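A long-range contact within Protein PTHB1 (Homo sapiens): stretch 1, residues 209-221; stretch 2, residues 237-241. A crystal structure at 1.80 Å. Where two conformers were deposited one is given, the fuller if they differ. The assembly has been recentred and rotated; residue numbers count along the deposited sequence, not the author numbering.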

# COMPACT_ATOMS: atom_id res chain seq x y z
N TYR A 209 10.04 -4.95 15.84
CA TYR A 209 10.36 -6.31 16.26
C TYR A 209 11.25 -7.01 15.24
O TYR A 209 10.87 -7.13 14.08
CB TYR A 209 9.08 -7.13 16.44
CG TYR A 209 8.16 -6.62 17.51
CD1 TYR A 209 7.18 -5.69 17.22
CD2 TYR A 209 8.28 -7.06 18.83
CE1 TYR A 209 6.33 -5.20 18.20
CE2 TYR A 209 7.43 -6.58 19.83
CZ TYR A 209 6.46 -5.64 19.50
OH TYR A 209 5.60 -5.15 20.45
N LYS A 210 12.41 -7.49 15.68
CA LYS A 210 13.30 -8.24 14.80
C LYS A 210 12.66 -9.56 14.37
O LYS A 210 12.10 -10.28 15.19
CB LYS A 210 14.63 -8.53 15.50
CG LYS A 210 15.44 -7.29 15.84
CD LYS A 210 16.89 -7.43 15.41
CE LYS A 210 17.12 -6.95 13.97
NZ LYS A 210 16.54 -7.83 12.90
N TYR A 211 12.75 -9.86 13.07
CA TYR A 211 12.19 -11.10 12.55
C TYR A 211 12.71 -12.35 13.26
O TYR A 211 11.93 -13.25 13.60
CB TYR A 211 12.47 -11.24 11.05
CG TYR A 211 11.92 -12.53 10.49
CD1 TYR A 211 10.55 -12.70 10.31
CD2 TYR A 211 12.76 -13.57 10.14
CE1 TYR A 211 10.04 -13.86 9.81
CE2 TYR A 211 12.25 -14.75 9.63
CZ TYR A 211 10.88 -14.89 9.46
OH TYR A 211 10.35 -16.05 8.96
N GLN A 212 14.02 -12.42 13.47
CA GLN A 212 14.59 -13.62 14.08
C GLN A 212 14.19 -13.75 15.54
O GLN A 212 14.00 -14.86 16.03
CB GLN A 212 16.12 -13.64 13.94
CG GLN A 212 16.61 -13.72 12.49
CD GLN A 212 16.21 -15.01 11.77
OE1 GLN A 212 15.82 -16.00 12.39
NE2 GLN A 212 16.31 -14.99 10.44
N VAL A 213 14.04 -12.63 16.23
CA VAL A 213 13.54 -12.64 17.60
C VAL A 213 12.12 -13.18 17.61
O VAL A 213 11.77 -14.01 18.45
CB VAL A 213 13.59 -11.24 18.24
CG1 VAL A 213 12.76 -11.21 19.52
CG2 VAL A 213 15.03 -10.86 18.52
N LEU A 214 11.30 -12.73 16.67
CA LEU A 214 9.96 -13.29 16.49
C LEU A 214 10.01 -14.79 16.22
O LEU A 214 9.32 -15.57 16.87
CB LEU A 214 9.23 -12.59 15.34
CG LEU A 214 8.39 -11.40 15.79
CD1 LEU A 214 8.18 -10.45 14.64
CD2 LEU A 214 7.06 -11.89 16.31
N ALA A 215 10.82 -15.17 15.24
CA ALA A 215 10.94 -16.55 14.82
C ALA A 215 11.35 -17.44 15.99
O ALA A 215 10.81 -18.54 16.16
CB ALA A 215 11.94 -16.68 13.70
N PHE A 216 12.29 -16.96 16.81
CA PHE A 216 12.86 -17.81 17.86
C PHE A 216 12.19 -17.62 19.22
O PHE A 216 12.54 -18.31 20.17
CB PHE A 216 14.36 -17.53 17.98
N ALA A 217 11.23 -16.70 19.32
CA ALA A 217 10.47 -16.52 20.56
C ALA A 217 9.33 -17.51 20.61
O ALA A 217 8.15 -17.14 20.69
CB ALA A 217 9.93 -15.09 20.68
N THR A 218 9.69 -18.79 20.62
CA THR A 218 8.73 -19.88 20.51
C THR A 218 7.71 -19.92 21.65
O THR A 218 6.78 -20.72 21.63
CB THR A 218 9.46 -21.23 20.48
OG1 THR A 218 10.29 -21.35 21.64
CG2 THR A 218 10.34 -21.32 19.24
N ASP A 219 7.87 -19.02 22.62
CA ASP A 219 7.03 -19.01 23.80
C ASP A 219 6.00 -17.88 23.76
O ASP A 219 5.43 -17.52 24.79
CB ASP A 219 7.89 -18.88 25.06
N ALA A 220 5.74 -17.34 22.57
CA ALA A 220 4.72 -16.30 22.41
C ALA A 220 3.58 -16.76 21.50
O ALA A 220 2.73 -15.95 21.11
CB ALA A 220 5.36 -15.02 21.86
N ASP A 221 3.56 -18.04 21.15
CA ASP A 221 2.49 -18.57 20.31
C ASP A 221 1.23 -18.88 21.13
O ASP A 221 0.23 -19.36 20.61
CB ASP A 221 2.96 -19.84 19.58
N LEU A 237 8.61 -12.77 23.52
CA LEU A 237 8.81 -11.82 22.44
C LEU A 237 9.10 -10.43 22.99
O LEU A 237 8.27 -9.83 23.68
CB LEU A 237 7.57 -11.78 21.53
CG LEU A 237 7.62 -10.75 20.40
CD1 LEU A 237 8.82 -10.99 19.49
CD2 LEU A 237 6.33 -10.80 19.61
N VAL A 238 10.29 -9.91 22.69
CA VAL A 238 10.67 -8.59 23.18
C VAL A 238 10.83 -7.59 22.03
O VAL A 238 11.31 -7.92 20.94
CB VAL A 238 11.98 -8.65 24.01
CG1 VAL A 238 13.16 -9.06 23.15
CG2 VAL A 238 12.24 -7.33 24.72
N VAL A 239 10.38 -6.37 22.27
CA VAL A 239 10.49 -5.32 21.26
C VAL A 239 11.97 -4.96 21.10
O VAL A 239 12.75 -5.08 22.05
CB VAL A 239 9.64 -4.10 21.66
CG1 VAL A 239 10.35 -3.27 22.73
CG2 VAL A 239 9.31 -3.26 20.47
N ASP A 240 12.36 -4.56 19.90
CA ASP A 240 13.74 -4.13 19.66
C ASP A 240 13.92 -2.68 20.09
O ASP A 240 14.83 -2.34 20.86
CB ASP A 240 14.11 -4.30 18.18
CG ASP A 240 15.60 -4.17 17.93
OD1 ASP A 240 16.38 -4.70 18.74
OD2 ASP A 240 15.99 -3.55 16.91
N TRP A 241 13.04 -1.81 19.59
CA TRP A 241 12.98 -0.45 20.09
C TRP A 241 11.54 0.07 20.03
O TRP A 241 10.69 -0.49 19.35
CB TRP A 241 13.92 0.49 19.29
CG TRP A 241 13.74 0.53 17.78
CD1 TRP A 241 14.53 -0.07 16.84
CD2 TRP A 241 12.75 1.27 17.05
NE1 TRP A 241 14.08 0.22 15.58
CE2 TRP A 241 12.99 1.05 15.68
CE3 TRP A 241 11.67 2.08 17.42
CZ2 TRP A 241 12.19 1.59 14.68
CZ3 TRP A 241 10.88 2.63 16.43
CH2 TRP A 241 11.15 2.39 15.07
O HOH W 1 13.05 -7.71 18.53

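Leu-237 has the largest covered area of any residue in this contact. Its CA-to-CB bond points sideways to stretch 1, but the end of the side chain comes nearer. With chi1 t and chi2 p, the methyl end packs among Tyr-209, Val-213 and Leu-214. Leu-237 CD2 packs on Leu-214 CD2 at 3.6 Å. Leu-237 CD1 lies 3.9 Å from Val-213 CG1 and 4.0 Å from Tyr-209 CD2. Nearer the backbone, Leu-237 CB is 3.9 Å from Ala-220 CB and 4.2 Å from Ala-217 CB. The two alanines belong to the type I turn that follows the helix, and the CA-to-CB bonds of both point toward stretch 2. Leu-237 therefore meets the strand end, the helix and the turn together.

The CA-to-CB bond of Val-238 points away from stretch 1. Val-238 CG1 still lies 4.2 Å from Val-213 CG1, a looser apolar contact. Val-238 O accepts a hydrogen bond from water 1 at 3.0 Å, and the same water accepts one from Lys-210 N at 2.9 Å. This water links the two backbones, which share no direct hydrogen bond. Val-238 N is buried by the contact and has no partner in the model.

Val-239 packs against the Tyr-209 ring. Val-239 CG2 sits over one face, 4.0 Å from the Tyr-209 ring centroid and 19° off the normal, a CH-pi arrangement. Val-239 CA and CB approach Tyr-209 CE2 at 3.6 and 3.8 Å. Tyr-209 OH is hydrogen-bonded just outside the stretches, so its polar end is satisfied while the ring serves the apolar packing.

The CA-to-CB bond of Asp-240 points toward stretch 1. Asp-240 CG lies 3.8 Å from Lys-210 CG, so the carboxylate group rests beside the aliphatic part of the lysine. There is no salt bridge. Lys-210 NZ is hydrogen-bonded elsewhere in the structure.

Trp-241 makes no contact with stretch 1.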